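Local coordinates for methyl-coenzyme M reductase subunit gamma (Methanosarcina barkeri, PDB 1E6Y), which forms one subunit of methyl-coenzyme M reductase, the nickel enzyme that uses coenzyme B to release methane from methyl-coenzyme M in the final step of methanogenesis, at residues C[227-230]-C[231-235]; C[128-131]-C[132-136]; C[97-100]-C[101-105]; C[213-217]-C[218-222]. All coordinates share one frame; numbering follows the deposited sequence.

Contact 1 of 4, residues C[227-230]-C[231-235]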
loop_
_atom_site.group_PDB
_atom_site.type_symbol
_atom_site.label_atom_id
_atom_site.label_comp_id
_atom_site.label_asym_id
_atom_site.label_seq_id
_atom_site.Cartn_x
_atom_site.Cartn_y
_atom_site.Cartn_z
ATOM N N GLU C 227 -38.548 -14.786 27.839
ATOM C CA GLU C 227 -37.661 -13.918 28.610
ATOM C C GLU C 227 -36.289 -13.757 27.962
ATOM O O GLU C 227 -35.678 -12.689 28.048
ATOM C CB GLU C 227 -37.474 -14.472 30.018
ATOM C CG GLU C 227 -38.647 -14.251 30.948
ATOM C CD GLU C 227 -38.347 -14.711 32.358
ATOM O OE1 GLU C 227 -39.288 -15.135 33.058
ATOM O OE2 GLU C 227 -37.172 -14.622 32.778
ATOM N N VAL C 228 -35.777 -14.848 27.395
ATOM C CA VAL C 228 -34.457 -14.847 26.769
ATOM C C VAL C 228 -34.486 -14.122 25.423
ATOM O O VAL C 228 -33.570 -13.362 25.101
ATOM C CB VAL C 228 -33.929 -16.286 26.558
ATOM C CG1 VAL C 228 -32.502 -16.250 26.038
ATOM C CG2 VAL C 228 -33.989 -17.058 27.868
ATOM N N VAL C 229 -35.557 -14.323 24.661
ATOM C CA VAL C 229 -35.752 -13.592 23.413
ATOM C C VAL C 229 -35.900 -12.094 23.691
ATOM O O VAL C 229 -35.309 -11.269 22.992
ATOM C CB VAL C 229 -36.998 -14.108 22.646
ATOM C CG1 VAL C 229 -37.251 -13.260 21.404
ATOM C CG2 VAL C 229 -36.794 -15.564 22.250
ATOM N N GLU C 230 -36.608 -11.756 24.768
ATOM C CA GLU C 230 -36.765 -10.359 25.161
ATOM C C GLU C 230 -35.437 -9.755 25.603
ATOM O O GLU C 230 -35.146 -8.598 25.302
ATOM C CB GLU C 230 -37.786 -10.215 26.291
ATOM C CG GLU C 230 -37.987 -8.768 26.714
ATOM C CD GLU C 230 -38.901 -8.596 27.911
ATOM O OE1 GLU C 230 -39.406 -9.605 28.453
ATOM O OE2 GLU C 230 -39.120 -7.432 28.306
ATOM N N TRP C 231 -34.645 -10.536 26.332
ATOM C CA TRP C 231 -33.314 -10.107 26.752
ATOM C C TRP C 231 -32.470 -9.725 25.531
ATOM O O TRP C 231 -31.869 -8.651 25.498
ATOM C CB TRP C 231 -32.630 -11.222 27.550
ATOM C CG TRP C 231 -31.225 -10.904 27.967
ATOM C CD1 TRP C 231 -30.829 -10.282 29.117
ATOM C CD2 TRP C 231 -30.030 -11.142 27.208
ATOM N NE1 TRP C 231 -29.465 -10.105 29.116
ATOM C CE2 TRP C 231 -28.950 -10.622 27.955
ATOM C CE3 TRP C 231 -29.771 -11.733 25.963
ATOM C CZ2 TRP C 231 -27.629 -10.670 27.495
ATOM C CZ3 TRP C 231 -28.457 -11.779 25.507
ATOM C CH2 TRP C 231 -27.405 -11.250 26.273
ATOM N N VAL C 232 -32.485 -10.579 24.510
ATOM C CA VAL C 232 -31.772 -10.300 23.265
ATOM C C VAL C 232 -32.276 -9.008 22.632
ATOM O O VAL C 232 -31.483 -8.156 22.227
ATOM C CB VAL C 232 -31.935 -11.454 22.248
ATOM C CG1 VAL C 232 -31.303 -11.076 20.915
ATOM C CG2 VAL C 232 -31.290 -12.716 22.785
ATOM N N HIS C 233 -33.596 -8.851 22.595
ATOM C CA HIS C 233 -34.215 -7.668 22.015
ATOM C C HIS C 233 -33.836 -6.397 22.768
ATOM O O HIS C 233 -33.545 -5.373 22.149
ATOM C CB HIS C 233 -35.737 -7.827 21.984
ATOM C CG HIS C 233 -36.222 -8.762 20.919
ATOM N ND1 HIS C 233 -37.554 -9.082 20.761
ATOM C CD2 HIS C 233 -35.559 -9.427 19.943
ATOM C CE1 HIS C 233 -37.689 -9.901 19.732
ATOM N NE2 HIS C 233 -36.493 -10.125 19.219
ATOM N N ARG C 234 -33.793 -6.475 24.097
ATOM C CA ARG C 234 -33.383 -5.331 24.903
ATOM C C ARG C 234 -31.907 -4.981 24.702
ATOM O O ARG C 234 -31.588 -3.791 24.614
ATOM C CB ARG C 234 -33.631 -5.620 26.386
ATOM C CG ARG C 234 -35.128 -5.683 26.678
ATOM C CD ARG C 234 -35.371 -5.923 28.171
ATOM N NE ARG C 234 -36.510 -5.093 28.542
ATOM C CZ ARG C 234 -36.530 -4.022 29.313
ATOM N NH1 ARG C 234 -35.470 -3.556 29.945
ATOM N NH2 ARG C 234 -37.706 -3.410 29.468
ATOM N N ILE C 235 -31.033 -5.981 24.655
ATOM C CA ILE C 235 -29.611 -5.740 24.423
ATOM C C ILE C 235 -29.391 -5.132 23.037
ATOM O O ILE C 235 -28.688 -4.128 22.894
ATOM C CB ILE C 235 -28.800 -7.048 24.553
ATOM C CG1 ILE C 235 -28.824 -7.530 26.007
ATOM C CG2 ILE C 235 -27.363 -6.838 24.079
ATOM C CD1 ILE C 235 -28.174 -6.572 26.993
#

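Contact 2 of 4, residues C[128-131]-C[132-136]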
loop_
_atom_site.group_PDB
_atom_site.type_symbol
_atom_site.label_atom_id
_atom_site.label_comp_id
_atom_site.label_asym_id
_atom_site.label_seq_id
_atom_site.Cartn_x
_atom_site.Cartn_y
_atom_site.Cartn_z
ATOM N N ARG C 128 -1.667 -26.600 36.967
ATOM C CA ARG C 128 -2.338 -27.155 38.150
ATOM C C ARG C 128 -3.691 -26.488 38.356
ATOM O O ARG C 128 -4.633 -27.155 38.803
ATOM C CB ARG C 128 -1.498 -27.092 39.415
ATOM C CG ARG C 128 -1.459 -25.752 40.145
ATOM C CD ARG C 128 -0.380 -25.809 41.223
ATOM N NE ARG C 128 0.924 -26.040 40.611
ATOM C CZ ARG C 128 1.990 -26.490 41.236
ATOM N NH1 ARG C 128 1.984 -26.800 42.529
ATOM N NH2 ARG C 128 3.124 -26.646 40.556
ATOM N N ASP C 129 -3.811 -25.196 38.042
ATOM C CA ASP C 129 -5.104 -24.505 38.129
ATOM C C ASP C 129 -6.082 -25.080 37.110
ATOM O O ASP C 129 -7.262 -25.259 37.401
ATOM C CB ASP C 129 -4.960 -23.003 37.854
ATOM C CG ASP C 129 -3.929 -22.326 38.739
ATOM O OD1 ASP C 129 -3.395 -21.295 38.293
ATOM O OD2 ASP C 129 -3.677 -22.781 39.878
ATOM N N MET C 130 -5.589 -25.299 35.895
ATOM C CA MET C 130 -6.384 -25.878 34.820
ATOM C C MET C 130 -6.933 -27.253 35.214
ATOM O O MET C 130 -8.106 -27.545 34.978
ATOM C CB MET C 130 -5.534 -25.976 33.546
ATOM C CG MET C 130 -6.237 -26.601 32.350
ATOM S SD MET C 130 -6.189 -28.406 32.394
ATOM C CE MET C 130 -4.425 -28.696 32.219
ATOM N N GLU C 131 -6.113 -28.051 35.899
ATOM C CA GLU C 131 -6.517 -29.396 36.313
ATOM C C GLU C 131 -7.665 -29.384 37.320
ATOM O O GLU C 131 -8.519 -30.276 37.306
ATOM C CB GLU C 131 -5.327 -30.166 36.893
ATOM C CG GLU C 131 -4.320 -30.617 35.848
ATOM C CD GLU C 131 -3.479 -31.800 36.300
ATOM O OE1 GLU C 131 -3.239 -31.941 37.517
ATOM O OE2 GLU C 131 -3.046 -32.588 35.433
ATOM N N GLN C 132 -7.707 -28.356 38.166
ATOM C CA GLN C 132 -8.815 -28.184 39.104
ATOM C C GLN C 132 -10.122 -27.957 38.353
ATOM O O GLN C 132 -11.154 -28.543 38.685
ATOM C CB GLN C 132 -8.559 -26.991 40.022
ATOM C CG GLN C 132 -7.637 -27.273 41.190
ATOM C CD GLN C 132 -7.762 -26.226 42.282
ATOM O OE1 GLN C 132 -8.343 -25.156 42.073
ATOM N NE2 GLN C 132 -7.247 -26.541 43.466
ATOM N N CYS C 133 -10.075 -27.067 37.367
ATOM C CA CYS C 133 -11.233 -26.764 36.535
ATOM C C CYS C 133 -11.628 -27.978 35.697
ATOM O O CYS C 133 -12.812 -28.325 35.604
ATOM C CB CYS C 133 -10.921 -25.578 35.618
ATOM S SG CYS C 133 -12.278 -25.127 34.531
ATOM N N ALA C 134 -10.619 -28.637 35.130
ATOM C CA ALA C 134 -10.810 -29.840 34.327
ATOM C C ALA C 134 -11.538 -30.937 35.101
ATOM O O ALA C 134 -12.455 -31.567 34.577
ATOM C CB ALA C 134 -9.463 -30.353 33.838
ATOM N N LYS C 135 -11.161 -31.121 36.366
ATOM C CA LYS C 135 -11.743 -32.171 37.198
ATOM C C LYS C 135 -13.242 -31.980 37.393
ATOM O O LYS C 135 -14.011 -32.935 37.288
ATOM C CB LYS C 135 -11.046 -32.219 38.559
ATOM C CG LYS C 135 -11.430 -33.417 39.414
ATOM C CD LYS C 135 -10.381 -33.676 40.476
ATOM C CE LYS C 135 -10.015 -35.151 40.534
ATOM N NZ LYS C 135 -11.016 -35.937 41.304
ATOM N N VAL C 136 -13.659 -30.737 37.624
ATOM C CA VAL C 136 -15.074 -30.430 37.793
ATOM C C VAL C 136 -15.838 -30.659 36.490
ATOM O O VAL C 136 -16.920 -31.247 36.495
ATOM C CB VAL C 136 -15.290 -28.970 38.266
ATOM C CG1 VAL C 136 -16.777 -28.687 38.443
ATOM C CG2 VAL C 136 -14.551 -28.729 39.579
HETATM O O HOH W 1 -8.507 -23.673 39.308
#

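Contact 3 of 4, residues C[97-100]-C[101-105]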
loop_
_atom_site.group_PDB
_atom_site.type_symbol
_atom_site.label_atom_id
_atom_site.label_comp_id
_atom_site.label_asym_id
_atom_site.label_seq_id
_atom_site.Cartn_x
_atom_site.Cartn_y
_atom_site.Cartn_z
ATOM N N THR C 97 -23.032 -26.303 26.503
ATOM C CA THR C 97 -22.833 -25.549 25.269
ATOM C C THR C 97 -21.611 -24.653 25.469
ATOM O O THR C 97 -21.283 -24.292 26.602
ATOM C CB THR C 97 -24.057 -24.668 24.940
ATOM O OG1 THR C 97 -24.410 -23.881 26.085
ATOM C CG2 THR C 97 -25.236 -25.533 24.535
ATOM N N PRO C 98 -20.893 -24.328 24.380
ATOM C CA PRO C 98 -19.578 -23.684 24.478
ATOM C C PRO C 98 -19.529 -22.413 25.334
ATOM O O PRO C 98 -18.690 -22.306 26.230
ATOM C CB PRO C 98 -19.216 -23.422 23.021
ATOM C CG PRO C 98 -19.845 -24.566 22.304
ATOM C CD PRO C 98 -21.176 -24.752 22.998
ATOM N N TYR C 99 -20.442 -21.473 25.095
ATOM C CA TYR C 99 -20.429 -20.216 25.841
ATOM C C TYR C 99 -20.664 -20.445 27.323
ATOM O O TYR C 99 -20.052 -19.787 28.163
ATOM C CB TYR C 99 -21.483 -19.246 25.305
ATOM C CG TYR C 99 -21.024 -18.460 24.103
ATOM C CD1 TYR C 99 -21.620 -18.654 22.862
ATOM C CD2 TYR C 99 -19.924 -17.605 24.181
ATOM C CE1 TYR C 99 -21.128 -18.035 21.719
ATOM C CE2 TYR C 99 -19.416 -16.976 23.039
ATOM C CZ TYR C 99 -20.024 -17.205 21.810
ATOM O OH TYR C 99 -19.505 -16.662 20.658
ATOM N N PHE C 100 -21.473 -21.448 27.646
ATOM C CA PHE C 100 -21.820 -21.686 29.037
ATOM C C PHE C 100 -20.792 -22.501 29.800
ATOM O O PHE C 100 -20.666 -22.339 31.015
ATOM C CB PHE C 100 -23.217 -22.294 29.144
ATOM C CG PHE C 100 -24.304 -21.306 28.857
ATOM C CD1 PHE C 100 -24.719 -21.082 27.547
ATOM C CD2 PHE C 100 -24.771 -20.466 29.864
ATOM C CE1 PHE C 100 -25.573 -20.023 27.241
ATOM C CE2 PHE C 100 -25.628 -19.403 29.570
ATOM C CZ PHE C 100 -26.028 -19.180 28.255
ATOM N N ARG C 101 -19.956 -23.253 29.083
ATOM C CA ARG C 101 -18.723 -23.725 29.692
ATOM C C ARG C 101 -17.781 -22.556 30.012
ATOM O O ARG C 101 -17.136 -22.543 31.048
ATOM C CB ARG C 101 -17.981 -24.702 28.785
ATOM C CG ARG C 101 -18.641 -26.080 28.661
ATOM C CD ARG C 101 -17.582 -27.020 28.103
ATOM N NE ARG C 101 -18.043 -28.372 27.818
ATOM C CZ ARG C 101 -17.982 -29.387 28.674
ATOM N NH1 ARG C 101 -17.472 -29.231 29.882
ATOM N NH2 ARG C 101 -18.434 -30.563 28.231
ATOM N N SER C 102 -17.689 -21.593 29.102
ATOM C CA SER C 102 -16.814 -20.446 29.310
ATOM C C SER C 102 -17.279 -19.557 30.462
ATOM O O SER C 102 -16.456 -19.075 31.245
ATOM C CB SER C 102 -16.702 -19.632 28.022
ATOM O OG SER C 102 -15.904 -20.322 27.078
ATOM N N TYR C 103 -18.596 -19.389 30.596
ATOM C CA TYR C 103 -19.171 -18.648 31.721
ATOM C C TYR C 103 -18.891 -19.373 33.028
ATOM O O TYR C 103 -18.520 -18.755 34.021
ATOM C CB TYR C 103 -20.688 -18.490 31.559
ATOM C CG TYR C 103 -21.118 -17.744 30.318
ATOM C CD1 TYR C 103 -20.263 -16.838 29.683
ATOM C CD2 TYR C 103 -22.356 -17.997 29.736
ATOM C CE1 TYR C 103 -20.632 -16.214 28.490
ATOM C CE2 TYR C 103 -22.733 -17.385 28.546
ATOM C CZ TYR C 103 -21.867 -16.497 27.926
ATOM O OH TYR C 103 -22.235 -15.936 26.725
ATOM N N PHE C 104 -19.084 -20.689 33.016
ATOM C CA PHE C 104 -18.740 -21.538 34.149
ATOM C C PHE C 104 -17.302 -21.286 34.622
ATOM O O PHE C 104 -17.063 -21.073 35.812
ATOM C CB PHE C 104 -18.929 -23.012 33.760
ATOM C CG PHE C 104 -18.239 -23.983 34.678
ATOM C CD1 PHE C 104 -18.722 -24.210 35.965
ATOM C CD2 PHE C 104 -17.096 -24.657 34.261
ATOM C CE1 PHE C 104 -18.072 -25.094 36.824
ATOM C CE2 PHE C 104 -16.439 -25.542 35.112
ATOM C CZ PHE C 104 -16.928 -25.761 36.396
ATOM N N ALA C 105 -16.364 -21.266 33.680
ATOM C CA ALA C 105 -14.951 -21.086 34.001
ATOM C C ALA C 105 -14.655 -19.674 34.499
ATOM O O ALA C 105 -14.028 -19.501 35.543
ATOM C CB ALA C 105 -14.089 -21.407 32.782
#

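Contact 4 of 4, residues C[213-217]-C[218-222]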
loop_
_atom_site.group_PDB
_atom_site.type_symbol
_atom_site.label_atom_id
_atom_site.label_comp_id
_atom_site.label_asym_id
_atom_site.label_seq_id
_atom_site.Cartn_x
_atom_site.Cartn_y
_atom_site.Cartn_z
ATOM N N THR C 213 -28.168 -27.365 28.175
ATOM C CA THR C 213 -28.219 -25.909 28.110
ATOM C C THR C 213 -28.477 -25.420 26.685
ATOM O O THR C 213 -28.463 -24.217 26.428
ATOM C CB THR C 213 -26.906 -25.280 28.610
ATOM O OG1 THR C 213 -25.799 -25.864 27.912
ATOM C CG2 THR C 213 -26.742 -25.504 30.103
ATOM N N ILE C 214 -28.699 -26.349 25.757
ATOM C CA ILE C 214 -29.032 -25.976 24.385
ATOM C C ILE C 214 -30.540 -26.013 24.144
ATOM O O ILE C 214 -31.249 -26.852 24.711
ATOM C CB ILE C 214 -28.305 -26.892 23.356
ATOM C CG1 ILE C 214 -28.154 -26.155 22.024
ATOM C CG2 ILE C 214 -29.066 -28.199 23.153
ATOM C CD1 ILE C 214 -27.295 -26.884 21.015
ATOM N N TYR C 215 -31.040 -25.028 23.403
ATOM C CA TYR C 215 -32.420 -25.055 22.929
ATOM C C TYR C 215 -32.495 -25.827 21.623
ATOM O O TYR C 215 -31.584 -25.759 20.795
ATOM C CB TYR C 215 -32.949 -23.640 22.693
ATOM C CG TYR C 215 -33.073 -22.794 23.937
ATOM C CD1 TYR C 215 -32.081 -21.877 24.274
ATOM C CD2 TYR C 215 -34.208 -22.866 24.745
ATOM C CE1 TYR C 215 -32.213 -21.050 25.381
ATOM C CE2 TYR C 215 -34.351 -22.041 25.854
ATOM C CZ TYR C 215 -33.347 -21.137 26.165
ATOM O OH TYR C 215 -33.462 -20.321 27.261
ATOM N N ARG C 216 -33.585 -26.565 21.452
ATOM C CA ARG C 216 -33.900 -27.217 20.195
ATOM C C ARG C 216 -35.419 -27.284 20.030
ATOM O O ARG C 216 -36.118 -27.546 21.010
ATOM C CB ARG C 216 -33.369 -28.647 20.134
ATOM C CG ARG C 216 -31.916 -28.784 19.702
ATOM C CD ARG C 216 -31.537 -30.253 19.569
ATOM N NE ARG C 216 -32.260 -30.888 18.477
ATOM C CZ ARG C 216 -31.928 -30.911 17.194
ATOM N NH1 ARG C 216 -32.691 -31.534 16.302
ATOM N NH2 ARG C 216 -30.814 -30.315 16.761
ATOM N N VAL C 217 -35.903 -27.169 18.798
ATOM C CA VAL C 217 -37.338 -27.153 18.528
ATOM C C VAL C 217 -38.038 -28.448 18.963
ATOM O O VAL C 217 -39.224 -28.437 19.293
ATOM C CB VAL C 217 -37.609 -26.890 17.023
ATOM C CG1 VAL C 217 -37.211 -28.103 16.187
ATOM C CG2 VAL C 217 -39.070 -26.531 16.803
ATOM N N ASP C 218 -37.284 -29.542 19.040
ATOM C CA ASP C 218 -37.848 -30.837 19.414
ATOM C C ASP C 218 -37.560 -31.237 20.861
ATOM O O ASP C 218 -37.687 -32.406 21.228
ATOM C CB ASP C 218 -37.352 -31.930 18.456
ATOM C CG ASP C 218 -35.837 -31.929 18.280
ATOM O OD1 ASP C 218 -35.115 -31.322 19.099
ATOM O OD2 ASP C 218 -35.366 -32.543 17.305
ATOM N N ASN C 219 -37.122 -30.275 21.668
ATOM C CA ASN C 219 -37.001 -30.468 23.110
ATOM C C ASN C 219 -37.601 -29.254 23.821
ATOM O O ASN C 219 -38.803 -29.212 24.093
ATOM C CB ASN C 219 -35.528 -30.656 23.503
ATOM C CG ASN C 219 -35.341 -30.936 24.990
ATOM O OD1 ASN C 219 -36.178 -31.582 25.622
ATOM N ND2 ASN C 219 -34.240 -30.451 25.550
ATOM N N VAL C 220 -36.762 -28.261 24.099
ATOM C CA VAL C 220 -37.222 -26.974 24.601
ATOM C C VAL C 220 -36.828 -25.919 23.574
ATOM O O VAL C 220 -35.641 -25.677 23.353
ATOM C CB VAL C 220 -36.571 -26.634 25.965
ATOM C CG1 VAL C 220 -37.057 -25.278 26.454
ATOM C CG2 VAL C 220 -36.897 -27.717 26.987
ATOM N N ALA C 221 -37.823 -25.384 22.870
ATOM C CA ALA C 221 -37.587 -24.423 21.798
ATOM C C ALA C 221 -37.177 -23.053 22.340
ATOM O O ALA C 221 -37.731 -22.576 23.332
ATOM C CB ALA C 221 -38.833 -24.293 20.931
ATOM N N PHE C 222 -36.208 -22.427 21.674
ATOM C CA PHE C 222 -35.733 -21.096 22.045
ATOM C C PHE C 222 -36.865 -20.073 21.959
ATOM O O PHE C 222 -37.030 -19.233 22.845
ATOM C CB PHE C 222 -34.576 -20.687 21.124
ATOM C CG PHE C 222 -34.067 -19.290 21.360
ATOM C CD1 PHE C 222 -33.582 -18.910 22.608
ATOM C CD2 PHE C 222 -34.045 -18.363 20.320
ATOM C CE1 PHE C 222 -33.081 -17.628 22.818
ATOM C CE2 PHE C 222 -33.546 -17.076 20.519
ATOM C CZ PHE C 222 -33.063 -16.709 21.771
HETATM O O HOH W 2 -32.718 -28.839 23.742
#

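Contact 1 of 4, residues C[227-230]-C[231-235]
V229 and H233 lie side by side one helical turn apart, and V229 CG1 stands 4.0 Å from the centroid of the H233 imidazole, only 24° off the ring normal, which identifies a CH-pi contact over the face. With H233 CG set beside its own backbone N (chi1 -75°), the ring also passes over V229 O, the acceptor of H233 N at 3.0 Å. The same i to i+4 pattern satisfies E227 O, V228 O and E230 O, the last through R234 N at 2.8 Å. Between E230 and R234 the carboxylate OE2 reaches NE at 3.5 Å, a long salt bridge with the planes 69° apart. E230 and R234 have stronger partners in K282 and D281 of the beta subunit, which also supplies S286 to E227 and the carbonyl of E336 to W231 NE1. H233 NE2 bonds to a polar side chain of a further subunit. A leucine at H233 would probably leave that side chain without its mate and V229 CG1 without an aromatic face. This part of helix 226-244 thus touches two other subunits, while within its own chain V228 leans on Y7, Y215 and F222 and W231 on P8, all in loops.

Contact 2 of 4, residues C[128-131]-C[132-136]
Q132 turns back along the helix toward R128 and D129, and its side chain can be traced atom by atom. CB lies 3.4 Å from D129 O. CG, set beside the backbone N (chi1 -81°), passes 3.8 Å from R128 O, and the extended chain beyond it carries the amide outward. OE1 accepts a hydrogen from a water at 3.1 Å, and the same water donates to D129 O at 2.8 Å, so the tip is tied through solvent to the carbonyl beneath CB. D129 O is therefore approached by three donors: the water and, weakly, Q132 N and C133 N, the latter at 3.3 Å. One residue further along, the i to i+4 bond is shorter, with A134 N 2.7 Å from M130 O. Here M130, bent at chi2 and chi3, brings SD to 4.1 Å from A134 CB, an apolar touch continued by I85 of strand 82-89, which meets both residues. E131 instead directs its carboxylate to R43, Y49 and T37. Exposed Q132 with its water-bridged carbonyl, and M130 and A134 on the strand, mark helix 127-139 as amphipathic, one side packed on the antiparallel sheet of this chain.

Contact 3 of 4, residues C[97-100]-C[101-105]
T97 O receives R101 N at 3.0 Å, the first i to i+4 bond of helix 98-108. T97 occupies the N-cap position without a capping bond from its side chain; its OG1 pairs instead with T213. P98 O next takes S102 N at 3.1 Å, and the proline side chain lies about 7 Å from bound factor 430. Y99 has two roles. Its O accepts Y103 N at 2.9 Å and also sits 3.1 Å above the plane of the Y103 ring, over the centre, with chi1 -60° and chi2 -24° turning the ring's face to the carbonyl. Its CB meets Y103 OH at 3.7 Å, while the same hydroxyl bonds to D333 of the beta subunit. F100 then offers a ring face to the edge of Y103: with centroids 4.9 Å apart and planes at 87°, the pair is T-shaped, and CD2 of F100 lies 3.5 Å from CD2 of Y103. Y7 meets F100 in another edge-to-face pair. The Y103 ring is thus fixed by a carbonyl over its face, a neighbouring ring at its edge and a bonded hydroxyl; the carboxylate of D333 of the beta subunit is likely to polarise the hydroxyl, while the slightly positive C-H edge of the ring suits the pi cloud of F100.

Contact 4 of 4, residues C[213-217]-C[218-222]
A type I beta turn from R216 to N219 runs straight into a classic beta bulge, in which N219 and V220 both face R216. The turn is closed by N219 N, which donates to R216 O at 3.0 Å from above the carbonyl plane. Returning across the bulge, V220 O takes R216 N at 2.9 Å. The R216 guanidinium grips the D218 carboxylate side-on, NE to OD1 and NH1 to OD2 each at 3.0 Å, with the two planes 35° apart. OD1 uses its syn lone pair, and OD2 lies close to the guanidinium plane. D218 contributes with chi1 of 50°, which lodges CG between its backbone N and carbonyl carbon and turns the acid toward R216, whose own chain bends at chi3; OD2 has a further partner in a basic side chain of another subunit. Were R216 replaced by an alanine, D218 would probably lose its partner within the chain and its carboxylate would be freer to rotate. Before the turn, the Y215 ring presents a face to the edge of F222, the planes meeting at 62°, while V220 O lies in the ring plane at its edge. Y215 OH goes on to D225. Finally, one water bridges the residue two before the turn and the turn's last residue, giving a hydrogen to I214 O at 2.7 Å and accepting one from N219 ND2 at 2.9 Å.

Overall arrangement
From the N terminus the order is contact 3 (97-105), contact 2 (128-136), contact 4 (213-222) and contact 1 (227-235). All are local and follow in series, so none nests in or crosses another; only contact 4 closes a loop, a tight turn. Touches between them give the tertiary links. F104 of contact 3 packs on C133 and V136 of contact 2, joining helices 98-108 and 127-139. T97 meets T213 and I214, bringing contact 4 to the start of helix 98-108 across more than a hundred residues. Y215 and F222 receive V228 of contact 1. Contacts 1 and 2, their centres about 33 Å apart, lie on opposite sides of the chain's centre.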